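Local coordinates for protein glycoside hydrolase, GH17 family (Formosa sp. Hel1_33_131, PDB 6FCG) that probably hydrolyses internal beta-1,3-glucosidic bonds of the algal storage glucan laminarin, as an endo-acting laminarinase of glycoside hydrolase family 17, at residues Gly55-Lys60 against Phe353-Lys358; Lys60-Gln65 against Val91-Thr96; Glu69-Asp74 against Ser97-Ala102; Val119-Asp124 against Ser145-Ala150; Val163-Asn168 against Trp206-Asp211. All blocks are in the same frame, centred on the assembly; numbering follows the deposited sequence.

In the fold
The five contacts trace a (beta/alpha)8 barrel from its centre to its outer layers. Contact 5 lies deepest: two neighbouring parallel strands zipped by backbone hydrogen bonds. Contact 4, also buried, sets strand 116-121, next to strand 161-168 of contact 5, against helix 143-156, combining apolar packing with a buried carboxylate. Contact 3 joins two outer helices mainly through apolar side chains, and contact 2 uses the same helix 95-109 at its N-terminal end. Contacts 1 and 2 share K60 and meet through Y57, Q65 and H95; both touch a second subunit. Contact 1 is a largely buried loop pair built on aromatics and a carboxylate, whereas contact 2 is a surface contact dominated by long polar side chains.

Contact 1 (Gly55-Lys60 against Phe353-Lys358); sequences GGYRKK and FDEPWK
The indole of W357 has K358 CG over one face, while the carbonyl O of K59 and OE2 of E355 lie at its edge, in plane. OE2 is also at the edge of the Y57 ring, 3.4 Å from CD2, with carboxylate and phenol nearly coplanar. The two aromatics themselves meet obliquely, planes 69° apart, and W357 CD1 comes within 3.4 Å of Y57 CB; H95 stacks on the Y57 ring. W357 NE1 donates an almost straight bond to E355 OE2 (2.9 Å, 169°), reaching it from above the carboxylate plane. The carboxylate lies directly against G55, E355 OE1 3.4 Å from G55 CA, where a side chain would clash. An alanine at E355, with no carboxylate to accept from the indole N-H, would probably loosen the hold on W357 and the packing against G55 and Y57. E355 to K358 form a type I turn, and the pairing brings together two loops of the GH17 barrel, one following its first strand and the other leading toward helix 384-388.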
# COMPACT_ATOMS: atom_id res chain seq x y z
N GLY A 55 7.42 26.51 -28.41
CA GLY A 55 6.35 25.98 -29.21
C GLY A 55 5.14 26.86 -28.97
O GLY A 55 4.90 27.33 -27.84
N GLY A 56 4.31 27.00 -30.00
CA GLY A 56 3.18 27.93 -30.03
C GLY A 56 1.83 27.26 -30.13
O GLY A 56 0.81 27.92 -30.28
N TYR A 57 1.82 25.94 -30.06
CA TYR A 57 0.61 25.15 -30.09
C TYR A 57 -0.22 25.47 -28.87
O TYR A 57 0.33 25.60 -27.77
CB TYR A 57 0.94 23.66 -30.08
CG TYR A 57 1.64 23.14 -31.32
CD1 TYR A 57 0.93 22.82 -32.47
CD2 TYR A 57 3.02 22.96 -31.33
CE1 TYR A 57 1.58 22.31 -33.60
CE2 TYR A 57 3.67 22.47 -32.46
CZ TYR A 57 2.95 22.15 -33.58
OH TYR A 57 3.58 21.63 -34.66
N ARG A 58 -1.52 25.63 -29.09
CA ARG A 58 -2.49 26.05 -28.04
C ARG A 58 -3.53 25.01 -27.67
O ARG A 58 -4.26 25.20 -26.73
CB ARG A 58 -3.19 27.35 -28.46
CG ARG A 58 -2.31 28.58 -28.36
CD ARG A 58 -2.71 29.64 -29.36
NE ARG A 58 -1.69 30.70 -29.45
CZ ARG A 58 -1.90 32.01 -29.42
NH1 ARG A 58 -0.82 32.77 -29.56
NH2 ARG A 58 -3.09 32.57 -29.27
N LYS A 59 -3.55 23.88 -28.39
CA LYS A 59 -4.55 22.83 -28.20
C LYS A 59 -3.87 21.50 -27.92
O LYS A 59 -2.65 21.39 -27.98
CB LYS A 59 -5.43 22.70 -29.44
CG LYS A 59 -6.05 23.99 -29.97
CD LYS A 59 -7.43 24.24 -29.42
CE LYS A 59 -8.02 25.48 -30.08
NZ LYS A 59 -9.26 25.90 -29.38
N LYS A 60 -4.69 20.49 -27.63
CA LYS A 60 -4.21 19.18 -27.20
C LYS A 60 -3.69 18.28 -28.33
O LYS A 60 -3.36 17.12 -28.09
CB LYS A 60 -5.32 18.46 -26.43
CG LYS A 60 -5.81 19.17 -25.18
CD LYS A 60 -7.00 18.39 -24.58
CE LYS A 60 -7.73 19.15 -23.49
NZ LYS A 60 -7.11 18.89 -22.16
N PHE A 353 5.84 28.77 -23.28
CA PHE A 353 4.41 28.58 -22.97
C PHE A 353 4.07 27.11 -22.69
O PHE A 353 4.57 26.22 -23.33
CB PHE A 353 3.53 29.06 -24.14
CG PHE A 353 3.70 30.52 -24.50
CD1 PHE A 353 2.92 31.49 -23.90
CD2 PHE A 353 4.67 30.92 -25.41
CE1 PHE A 353 3.08 32.82 -24.19
CE2 PHE A 353 4.84 32.27 -25.71
CZ PHE A 353 4.05 33.22 -25.10
N ASP A 354 3.19 26.87 -21.74
CA ASP A 354 2.61 25.54 -21.54
C ASP A 354 2.05 25.05 -22.86
O ASP A 354 1.42 25.79 -23.61
CB ASP A 354 1.44 25.57 -20.53
CG ASP A 354 1.90 25.75 -19.10
OD1 ASP A 354 3.10 25.63 -18.82
OD2 ASP A 354 1.03 26.05 -18.26
N GLU A 355 2.31 23.78 -23.13
CA GLU A 355 1.88 23.13 -24.35
C GLU A 355 1.10 21.87 -23.98
O GLU A 355 1.69 20.84 -23.67
CB GLU A 355 3.11 22.80 -25.20
CG GLU A 355 3.74 24.04 -25.84
CD GLU A 355 4.54 23.73 -27.09
OE1 GLU A 355 5.77 23.44 -27.00
OE2 GLU A 355 3.93 23.69 -28.17
N PRO A 356 -0.23 21.98 -24.00
CA PRO A 356 -1.05 20.86 -23.53
C PRO A 356 -1.21 19.64 -24.45
O PRO A 356 -1.90 18.70 -24.08
CB PRO A 356 -2.40 21.52 -23.26
CG PRO A 356 -2.46 22.67 -24.17
CD PRO A 356 -1.07 23.01 -24.65
N TRP A 357 -0.56 19.62 -25.62
CA TRP A 357 -0.54 18.41 -26.48
C TRP A 357 0.49 17.33 -26.03
O TRP A 357 0.46 16.24 -26.56
CB TRP A 357 -0.26 18.79 -27.95
CG TRP A 357 1.03 19.52 -28.13
CD1 TRP A 357 1.22 20.85 -28.11
CD2 TRP A 357 2.33 18.93 -28.34
NE1 TRP A 357 2.55 21.15 -28.29
CE2 TRP A 357 3.25 19.99 -28.42
CE3 TRP A 357 2.79 17.63 -28.47
CZ2 TRP A 357 4.61 19.78 -28.60
CZ3 TRP A 357 4.15 17.42 -28.65
CH2 TRP A 357 5.05 18.50 -28.71
N LYS A 358 1.39 17.67 -25.11
CA LYS A 358 2.54 16.82 -24.84
C LYS A 358 2.17 15.60 -24.03
O LYS A 358 2.75 14.54 -24.21
CB LYS A 358 3.67 17.60 -24.16
CG LYS A 358 4.40 18.51 -25.13
CD LYS A 358 5.00 19.75 -24.45
CE LYS A 358 6.52 19.76 -24.27
NZ LYS A 358 7.25 18.50 -24.19
O HOH W 1 6.55 27.48 -25.57

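Contact 2 (Lys60-Gln65 against Val91-Thr96); sequences KSRDFQ and VRLAHT
L93 stands at about a right angle to both R62 and Q65 and reaches them by different atoms. Its CD1 sits over one face of the R62 guanidinium, off toward the rim, 3.6 Å from NH1; its CD2 lies over a face of the R92 guanidinium, so each methyl of the leucine packs on a different arginine. The arginine tips still approach to 4.4 Å between R62 NH2 and R92 NH1. That closeness of like charges is probably eased by the C-terminal carboxylate of H430 of the second subunit, which forms salt bridges with both arginines. R62 is bent at chi3 (-58°), which turns its guanidinium onto the leucine methyl.

Q65, folded at chi2 (-68°), crosses H95 with its amide 54° from the imidazole plane. NE2 lies 3.7 Å from L93 CB and is hydrogen-bonded to Y57 OH. OE1 packs on H95 CB at 3.4 Å; it also approaches H95 N, but at an angle too poor for a hydrogen bond. The imidazole NE2 is engaged by G56 N. Within its loop, S61 OG accepts from D63 N at 3.2 Å, an ST turn.

These are two beta-alpha loops of the barrel. The first leads into helix 68-80; the second runs into helix 95-109, with V91 packed against strand 116-121 and helix 143-156 and T96 touching strand 116-121.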
# COMPACT_ATOMS: atom_id res chain seq x y z
N LYS A 60 -4.69 20.49 -27.63
CA LYS A 60 -4.21 19.18 -27.20
C LYS A 60 -3.69 18.28 -28.33
O LYS A 60 -3.36 17.12 -28.09
CB LYS A 60 -5.32 18.46 -26.43
CG LYS A 60 -5.81 19.17 -25.18
CD LYS A 60 -7.00 18.39 -24.58
CE LYS A 60 -7.73 19.15 -23.49
NZ LYS A 60 -7.11 18.89 -22.16
N SER A 61 -3.65 18.80 -29.55
CA SER A 61 -3.06 18.09 -30.67
C SER A 61 -2.33 19.09 -31.58
O SER A 61 -2.76 20.24 -31.76
CB SER A 61 -4.13 17.36 -31.49
OG SER A 61 -3.55 16.71 -32.62
N ARG A 62 -1.21 18.63 -32.11
CA ARG A 62 -0.43 19.42 -33.05
C ARG A 62 -1.08 19.47 -34.43
O ARG A 62 -0.65 20.24 -35.28
CB ARG A 62 1.00 18.88 -33.12
CG ARG A 62 1.79 19.05 -31.82
CD ARG A 62 3.23 18.57 -32.01
NE ARG A 62 3.25 17.16 -32.42
CZ ARG A 62 4.25 16.54 -33.03
NH1 ARG A 62 5.40 17.16 -33.33
NH2 ARG A 62 4.12 15.27 -33.33
N ASP A 63 -2.11 18.66 -34.66
CA ASP A 63 -2.99 18.81 -35.82
C ASP A 63 -3.59 20.21 -35.91
O ASP A 63 -3.82 20.70 -36.98
CB ASP A 63 -4.10 17.75 -35.78
CG ASP A 63 -3.57 16.30 -35.94
OD1 ASP A 63 -2.38 16.08 -36.27
OD2 ASP A 63 -4.35 15.36 -35.73
N PHE A 64 -3.84 20.84 -34.76
CA PHE A 64 -4.27 22.22 -34.68
C PHE A 64 -3.05 23.15 -34.68
O PHE A 64 -2.55 23.59 -33.63
CB PHE A 64 -5.17 22.45 -33.43
CG PHE A 64 -6.43 21.59 -33.40
CD1 PHE A 64 -7.52 21.87 -34.22
CD2 PHE A 64 -6.53 20.50 -32.50
CE1 PHE A 64 -8.67 21.10 -34.17
CE2 PHE A 64 -7.67 19.72 -32.45
CZ PHE A 64 -8.75 20.02 -33.28
N GLN A 65 -2.55 23.43 -35.88
CA GLN A 65 -1.41 24.34 -36.08
C GLN A 65 -1.77 25.77 -35.71
O GLN A 65 -2.82 26.25 -36.10
CB GLN A 65 -0.94 24.34 -37.54
CG GLN A 65 -0.21 23.06 -37.95
CD GLN A 65 1.14 22.92 -37.26
OE1 GLN A 65 1.81 23.90 -36.96
NE2 GLN A 65 1.53 21.68 -36.98
N VAL A 91 11.03 20.15 -38.52
CA VAL A 91 10.66 20.84 -39.75
C VAL A 91 9.77 19.99 -40.67
O VAL A 91 9.65 20.22 -41.87
CB VAL A 91 11.86 21.43 -40.50
CG1 VAL A 91 12.60 22.44 -39.66
CG2 VAL A 91 12.90 20.40 -41.02
N ARG A 92 9.10 19.01 -40.07
CA ARG A 92 8.13 18.16 -40.75
C ARG A 92 6.76 18.83 -40.80
O ARG A 92 6.09 18.87 -41.82
CB ARG A 92 8.05 16.83 -39.99
CG ARG A 92 7.53 15.64 -40.74
CD ARG A 92 7.31 14.47 -39.78
NE ARG A 92 5.88 14.33 -39.61
CZ ARG A 92 5.20 14.41 -38.49
NH1 ARG A 92 5.77 14.62 -37.33
NH2 ARG A 92 3.89 14.28 -38.54
N LEU A 93 6.29 19.27 -39.64
CA LEU A 93 5.06 19.98 -39.56
C LEU A 93 5.38 21.42 -39.91
O LEU A 93 6.53 21.84 -39.87
CB LEU A 93 4.47 19.84 -38.15
CG LEU A 93 4.18 18.39 -37.67
CD1 LEU A 93 3.61 18.37 -36.25
CD2 LEU A 93 3.26 17.61 -38.61
N ALA A 94 4.34 22.18 -40.21
CA ALA A 94 4.45 23.57 -40.71
C ALA A 94 4.95 24.58 -39.67
O ALA A 94 5.42 25.66 -40.03
CB ALA A 94 3.09 24.02 -41.23
N HIS A 95 4.77 24.23 -38.39
CA HIS A 95 5.05 25.09 -37.25
C HIS A 95 6.35 25.93 -37.34
O HIS A 95 6.31 27.13 -37.17
CB HIS A 95 5.02 24.19 -36.01
CG HIS A 95 5.36 24.87 -34.73
ND1 HIS A 95 6.54 24.64 -34.05
CD2 HIS A 95 4.65 25.72 -33.96
CE1 HIS A 95 6.56 25.35 -32.94
NE2 HIS A 95 5.43 26.02 -32.87
N THR A 96 7.49 25.32 -37.62
CA THR A 96 8.76 26.02 -37.62
C THR A 96 8.82 27.02 -38.76
O THR A 96 9.30 28.13 -38.60
CB THR A 96 9.91 25.02 -37.74
OG1 THR A 96 9.94 24.25 -36.53
CG2 THR A 96 11.26 25.71 -38.00

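Contact 3 (Glu69-Asp74 against Ser97-Ala102); sequences EELKED and SNILKA
Segments 69-74 and 97-102 are helical, their axes 8.8 Å apart at closest and crossing at -68°. They belong to helices 68-80 and 95-109, the first two large helices of the outer layer of the (beta/alpha)8 barrel, each leading on to the next strand of the inner sheet.

L71 carries most of the contact. With CG anti to its carbonyl carbon (chi1 -61°), it points its branched end at the second helix, crossing I99 at about a right angle and N98 obliquely. CD1 rests 3.5 Å from N98 CB, and CD1 and CD2 are each 4.0 Å from I99 CG1, so the isoleucine methylene faces both methyls of the leucine. Y54 touches L71 and I99, and I99 also reaches M117 on strand 116-121; the pair therefore continues inward onto the barrel wall.

Where the backbones come nearest, K72 lies opposite A102. The small side chain of A102 is consistent with the close approach there, and its methyl meets L71 as well, CB to CB at 4.0 Å. The lysine bends at chi3 (78°), and its amine forms salt bridges with E105 and E109 farther along helix 95-109, while nearer the backbone K72 CG packs 3.8 Å from A102 CB.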
# COMPACT_ATOMS: atom_id res chain seq x y z
N GLU A 69 -0.74 34.73 -37.31
CA GLU A 69 -1.26 35.80 -36.43
C GLU A 69 -0.99 35.38 -34.94
O GLU A 69 -0.43 36.16 -34.14
CB GLU A 69 -2.83 36.12 -36.78
CG GLU A 69 -3.03 36.88 -38.12
CD GLU A 69 -3.28 36.01 -39.37
OE1 GLU A 69 -2.55 35.00 -39.56
OE2 GLU A 69 -4.17 36.37 -40.21
N GLU A 70 -1.31 34.13 -34.60
CA GLU A 70 -1.07 33.59 -33.24
C GLU A 70 0.42 33.54 -32.85
O GLU A 70 0.81 33.98 -31.77
CB GLU A 70 -1.73 32.23 -33.06
CG GLU A 70 -3.24 32.29 -33.01
CD GLU A 70 -3.93 30.91 -33.06
OE1 GLU A 70 -3.43 29.96 -33.69
OE2 GLU A 70 -5.01 30.78 -32.45
N LEU A 71 1.25 33.09 -33.78
CA LEU A 71 2.69 33.07 -33.54
C LEU A 71 3.29 34.46 -33.33
O LEU A 71 4.20 34.61 -32.53
CB LEU A 71 3.41 32.34 -34.67
CG LEU A 71 3.01 30.86 -34.85
CD1 LEU A 71 3.54 30.35 -36.19
CD2 LEU A 71 3.48 30.00 -33.70
N LYS A 72 2.76 35.47 -34.03
CA LYS A 72 3.24 36.83 -33.86
C LYS A 72 2.94 37.37 -32.47
O LYS A 72 3.77 38.04 -31.87
CB LYS A 72 2.64 37.77 -34.90
CG LYS A 72 3.22 37.59 -36.29
CD LYS A 72 2.39 38.24 -37.37
CE LYS A 72 2.60 39.75 -37.42
NZ LYS A 72 2.01 40.26 -38.68
N GLU A 73 1.75 37.06 -31.96
CA GLU A 73 1.42 37.34 -30.56
C GLU A 73 2.54 36.84 -29.62
O GLU A 73 3.06 37.61 -28.80
CB GLU A 73 0.08 36.71 -30.18
CG GLU A 73 -1.15 37.38 -30.78
CD GLU A 73 -2.48 36.67 -30.49
OE1 GLU A 73 -2.49 35.43 -30.30
OE2 GLU A 73 -3.52 37.35 -30.42
N ASP A 74 2.97 35.59 -29.80
CA ASP A 74 4.02 34.98 -28.96
C ASP A 74 5.35 35.67 -29.11
O ASP A 74 6.04 35.96 -28.13
CB ASP A 74 4.19 33.49 -29.26
CG ASP A 74 2.99 32.67 -28.88
OD1 ASP A 74 2.05 33.22 -28.28
OD2 ASP A 74 2.94 31.45 -29.20
N SER A 97 8.40 26.57 -39.93
CA SER A 97 8.28 27.39 -41.11
C SER A 97 7.38 28.60 -40.85
O SER A 97 7.68 29.72 -41.26
CB SER A 97 7.76 26.52 -42.27
OG SER A 97 7.35 27.28 -43.37
N ASN A 98 6.27 28.38 -40.17
CA ASN A 98 5.38 29.48 -39.85
C ASN A 98 5.97 30.47 -38.84
O ASN A 98 5.65 31.66 -38.90
CB ASN A 98 4.02 28.98 -39.40
CG ASN A 98 3.27 28.29 -40.52
OD1 ASN A 98 3.40 28.65 -41.69
ND2 ASN A 98 2.46 27.33 -40.17
N ILE A 99 6.84 30.00 -37.94
CA ILE A 99 7.49 30.89 -37.00
C ILE A 99 8.42 31.82 -37.76
O ILE A 99 8.46 33.02 -37.52
CB ILE A 99 8.23 30.14 -35.90
CG1 ILE A 99 7.20 29.34 -35.07
CG2 ILE A 99 8.97 31.09 -34.97
CD1 ILE A 99 7.80 28.30 -34.15
N LEU A 100 9.15 31.26 -38.71
CA LEU A 100 10.03 32.06 -39.55
C LEU A 100 9.24 33.10 -40.34
O LEU A 100 9.65 34.26 -40.39
CB LEU A 100 10.87 31.17 -40.46
CG LEU A 100 11.92 30.32 -39.72
CD1 LEU A 100 12.44 29.18 -40.58
CD2 LEU A 100 13.10 31.17 -39.24
N LYS A 101 8.08 32.71 -40.89
CA LYS A 101 7.22 33.66 -41.60
C LYS A 101 6.75 34.81 -40.71
O LYS A 101 6.76 35.99 -41.13
CB LYS A 101 6.00 32.97 -42.25
CG LYS A 101 6.39 32.25 -43.53
CD LYS A 101 5.31 31.35 -44.11
CE LYS A 101 5.99 30.41 -45.11
NZ LYS A 101 5.04 29.51 -45.80
N ALA A 102 6.38 34.44 -39.50
CA ALA A 102 5.92 35.36 -38.50
C ALA A 102 6.99 36.34 -38.11
O ALA A 102 6.71 37.53 -38.01
CB ALA A 102 5.44 34.61 -37.27

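Contact 4 (Val119-Asp124 against Ser145-Ala150); sequences VGAWID and SEIDRA
E146 reaches toward the strand end with CG anti to its backbone N, then folds sharply at chi2 (85°), which swings the carboxylate round to the main chain of W122. There OE1 accepts from W122 N at 3.0 Å along a nearly straight line (171°), the donor lying above the carboxylate plane. The same oxygen also takes a hydrogen bond from V91 N. The other, OE2, is in a salt bridge with R149 NH2 at 2.9 Å, and R149 NE in turn bonds V91 O. A leucine at E146, lacking the carboxylate that serves W122 N, V91 N and R149, would probably loosen the join between this helix and two loops.

Strand 116-121 and helix 143-156 form a beta-alpha unit of the (beta/alpha)8 barrel, running nearly antiparallel at 162° as the chain turns back along the outside. Two alanines meet where the strand and helix pack: A121 CB lies 4.2 Å from A150 CB and 3.9 Å from I147 CD1. I147 has CG1 anti to its carbonyl carbon and bends again at chi2, extending CD1 to within 4.4 Å of I123 CD1.

W122 takes the opposite course. Its CG is anti to the backbone N, so the indole leads away from the helix toward Y178 and N429 of the second subunit, and NE1, with its acceptor in the ring plane, donates to D124 OD1 at 2.7 Å.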
# COMPACT_ATOMS: atom_id res chain seq x y z
N VAL A 119 17.17 25.96 -35.44
CA VAL A 119 16.20 25.08 -36.10
C VAL A 119 16.55 23.64 -35.88
O VAL A 119 17.65 23.20 -36.18
CB VAL A 119 16.10 25.33 -37.60
CG1 VAL A 119 15.24 24.27 -38.27
CG2 VAL A 119 15.50 26.68 -37.86
N GLY A 120 15.59 22.89 -35.35
CA GLY A 120 15.73 21.47 -35.10
C GLY A 120 15.25 20.65 -36.27
O GLY A 120 14.13 20.82 -36.76
N ALA A 121 16.15 19.78 -36.73
CA ALA A 121 15.83 18.76 -37.71
C ALA A 121 15.67 17.49 -36.89
O ALA A 121 16.63 17.08 -36.20
CB ALA A 121 16.96 18.62 -38.71
N TRP A 122 14.48 16.90 -36.93
CA TRP A 122 14.23 15.70 -36.15
C TRP A 122 14.80 14.46 -36.85
O TRP A 122 14.59 14.26 -38.05
CB TRP A 122 12.74 15.50 -35.90
CG TRP A 122 12.50 14.41 -34.90
CD1 TRP A 122 12.47 13.06 -35.15
CD2 TRP A 122 12.30 14.57 -33.51
NE1 TRP A 122 12.26 12.38 -33.97
CE2 TRP A 122 12.14 13.28 -32.95
CE3 TRP A 122 12.23 15.66 -32.67
CZ2 TRP A 122 11.91 13.07 -31.59
CZ3 TRP A 122 12.00 15.45 -31.31
CH2 TRP A 122 11.84 14.17 -30.78
N ILE A 123 15.48 13.63 -36.06
CA ILE A 123 16.10 12.40 -36.53
C ILE A 123 15.46 11.19 -35.86
O ILE A 123 15.33 11.13 -34.63
CB ILE A 123 17.59 12.44 -36.18
CG1 ILE A 123 18.27 13.58 -36.93
CG2 ILE A 123 18.27 11.12 -36.48
CD1 ILE A 123 18.33 13.44 -38.45
N ASP A 124 15.09 10.22 -36.68
CA ASP A 124 14.49 8.96 -36.24
C ASP A 124 15.34 7.76 -36.65
O ASP A 124 16.04 7.80 -37.65
CB ASP A 124 13.14 8.78 -36.91
CG ASP A 124 12.05 9.64 -36.29
OD1 ASP A 124 12.09 9.91 -35.07
OD2 ASP A 124 11.09 9.99 -37.03
N SER A 145 14.90 13.89 -46.16
CA SER A 145 14.05 15.01 -46.53
C SER A 145 13.86 16.03 -45.39
O SER A 145 13.68 17.24 -45.65
CB SER A 145 12.72 14.53 -47.06
OG SER A 145 12.03 13.86 -46.04
N GLU A 146 13.89 15.57 -44.14
CA GLU A 146 13.87 16.48 -42.99
C GLU A 146 15.12 17.37 -43.01
O GLU A 146 15.04 18.58 -42.81
CB GLU A 146 13.74 15.68 -41.70
CG GLU A 146 13.83 16.44 -40.36
CD GLU A 146 12.52 17.06 -39.86
OE1 GLU A 146 12.42 17.89 -38.89
OE2 GLU A 146 11.54 16.68 -40.48
N ILE A 147 16.28 16.78 -43.26
CA ILE A 147 17.49 17.58 -43.39
C ILE A 147 17.35 18.57 -44.58
O ILE A 147 17.68 19.75 -44.44
CB ILE A 147 18.75 16.69 -43.52
CG1 ILE A 147 19.03 15.95 -42.19
CG2 ILE A 147 19.97 17.51 -43.95
CD1 ILE A 147 19.48 16.79 -41.02
N ASP A 148 16.84 18.09 -45.73
CA ASP A 148 16.62 18.97 -46.89
C ASP A 148 15.72 20.15 -46.54
O ASP A 148 15.99 21.28 -46.93
CB ASP A 148 16.01 18.22 -48.11
CG ASP A 148 16.96 17.18 -48.74
OD1 ASP A 148 18.19 17.21 -48.50
OD2 ASP A 148 16.44 16.28 -49.44
N ARG A 149 14.64 19.90 -45.81
CA ARG A 149 13.72 20.98 -45.47
C ARG A 149 14.36 22.02 -44.52
O ARG A 149 14.05 23.20 -44.59
CB ARG A 149 12.42 20.44 -44.90
CG ARG A 149 11.49 19.84 -45.94
CD ARG A 149 10.16 19.37 -45.36
NE ARG A 149 10.28 18.45 -44.21
CZ ARG A 149 10.28 17.11 -44.25
NH1 ARG A 149 10.20 16.47 -45.40
NH2 ARG A 149 10.39 16.42 -43.12
N ALA A 150 15.24 21.55 -43.64
CA ALA A 150 15.94 22.39 -42.70
C ALA A 150 16.87 23.31 -43.47
O ALA A 150 16.96 24.51 -43.19
CB ALA A 150 16.74 21.53 -41.73

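Contact 5 (Val163-Asn168 against Trp206-Asp211); sequences VIAVGN and WITSSD
Main-chain bonds alternate between the two parallel strands: I164 N to W206 O (3.0 Å), T208 N to I164 O (3.0 Å) and V166 N to T208 O (2.8 Å), the first nearly along the C=O axis, the last from above the carbonyl plane. The register then slips by one residue at a beta bulge. There S209, with OG anti to its backbone N, donates in plane to V166 O at 2.5 Å, while S210 N gives a weak bond to G167 O. G167 has a positive phi (92°) that suits glycine.

On one face V163 and A165 pack on T208, whose CG2 lies 3.8 Å from A165 CB; M118 of strand 116-121 lies against them. Farther out, T208 OG1 bonds Y237 O, S210 OG bonds S239 and H241, and R87 holds N168 OD1. Helix 182-197 links the two strands in a beta-alpha-beta crossover of the TIM barrel, and the C-terminal strand ends near N168 probably border the active site, as in clan GH-A glycosidases.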
# COMPACT_ATOMS: atom_id res chain seq x y z
N VAL A 163 21.40 28.51 -36.41
CA VAL A 163 21.86 27.18 -36.02
C VAL A 163 20.92 26.14 -36.60
O VAL A 163 19.70 26.32 -36.61
CB VAL A 163 21.92 27.02 -34.46
CG1 VAL A 163 22.27 25.58 -34.04
CG2 VAL A 163 22.91 27.98 -33.81
N ILE A 164 21.51 25.04 -37.08
CA ILE A 164 20.76 23.81 -37.31
C ILE A 164 21.22 22.75 -36.31
O ILE A 164 22.40 22.49 -36.20
CB ILE A 164 20.90 23.29 -38.72
CG1 ILE A 164 20.36 24.33 -39.70
CG2 ILE A 164 20.12 21.99 -38.87
CD1 ILE A 164 20.52 23.96 -41.16
N ALA A 165 20.27 22.18 -35.59
CA ALA A 165 20.51 21.06 -34.67
C ALA A 165 20.05 19.77 -35.31
O ALA A 165 18.86 19.63 -35.68
CB ALA A 165 19.76 21.29 -33.39
N VAL A 166 20.98 18.83 -35.48
CA VAL A 166 20.69 17.50 -36.02
C VAL A 166 20.26 16.59 -34.89
O VAL A 166 21.10 16.08 -34.13
CB VAL A 166 21.92 16.91 -36.71
CG1 VAL A 166 21.63 15.52 -37.25
CG2 VAL A 166 22.36 17.81 -37.85
N GLY A 167 18.97 16.43 -34.73
CA GLY A 167 18.41 15.58 -33.69
C GLY A 167 18.09 16.25 -32.37
O GLY A 167 18.65 17.29 -32.01
N ASN A 168 17.12 15.67 -31.68
CA ASN A 168 16.77 16.09 -30.35
C ASN A 168 16.66 14.89 -29.43
O ASN A 168 15.63 14.16 -29.43
CB ASN A 168 15.45 16.87 -30.32
CG ASN A 168 15.04 17.22 -28.89
OD1 ASN A 168 15.69 18.02 -28.25
ND2 ASN A 168 14.00 16.61 -28.39
N TRP A 206 26.00 27.66 -37.70
CA TRP A 206 26.57 26.69 -36.79
C TRP A 206 25.75 25.41 -36.79
O TRP A 206 24.52 25.46 -36.84
CB TRP A 206 26.73 27.30 -35.38
CG TRP A 206 28.08 27.93 -35.15
CD1 TRP A 206 28.98 28.29 -36.10
CD2 TRP A 206 28.67 28.29 -33.89
NE1 TRP A 206 30.09 28.84 -35.52
CE2 TRP A 206 29.92 28.87 -34.17
CE3 TRP A 206 28.25 28.19 -32.57
CZ2 TRP A 206 30.77 29.32 -33.18
CZ3 TRP A 206 29.09 28.65 -31.57
CH2 TRP A 206 30.34 29.21 -31.88
N ILE A 207 26.43 24.27 -36.72
CA ILE A 207 25.79 22.97 -36.71
C ILE A 207 26.03 22.30 -35.39
O ILE A 207 27.13 22.35 -34.85
CB ILE A 207 26.32 22.08 -37.83
CG1 ILE A 207 26.35 22.84 -39.17
CG2 ILE A 207 25.47 20.82 -37.96
CD1 ILE A 207 25.00 23.33 -39.67
N THR A 208 25.00 21.65 -34.85
CA THR A 208 25.11 20.93 -33.57
C THR A 208 24.17 19.75 -33.57
O THR A 208 23.54 19.45 -34.58
CB THR A 208 24.79 21.86 -32.37
OG1 THR A 208 25.14 21.23 -31.13
CG2 THR A 208 23.30 22.27 -32.34
N SER A 209 24.12 19.07 -32.43
CA SER A 209 23.06 18.13 -32.10
C SER A 209 22.63 18.45 -30.69
O SER A 209 23.47 18.75 -29.87
CB SER A 209 23.53 16.69 -32.19
OG SER A 209 22.46 15.78 -32.02
N SER A 210 21.34 18.40 -30.42
CA SER A 210 20.87 18.74 -29.08
C SER A 210 20.51 17.44 -28.38
O SER A 210 19.66 16.68 -28.83
CB SER A 210 19.71 19.74 -29.14
OG SER A 210 19.72 20.59 -28.01
N ASP A 211 21.19 17.17 -27.27
CA ASP A 211 21.06 15.87 -26.63
C ASP A 211 21.38 15.92 -25.14
O ASP A 211 21.96 16.88 -24.62
CB ASP A 211 21.95 14.84 -27.37
CG ASP A 211 21.31 13.43 -27.42
OD1 ASP A 211 20.83 12.95 -26.37
OD2 ASP A 211 21.28 12.83 -28.53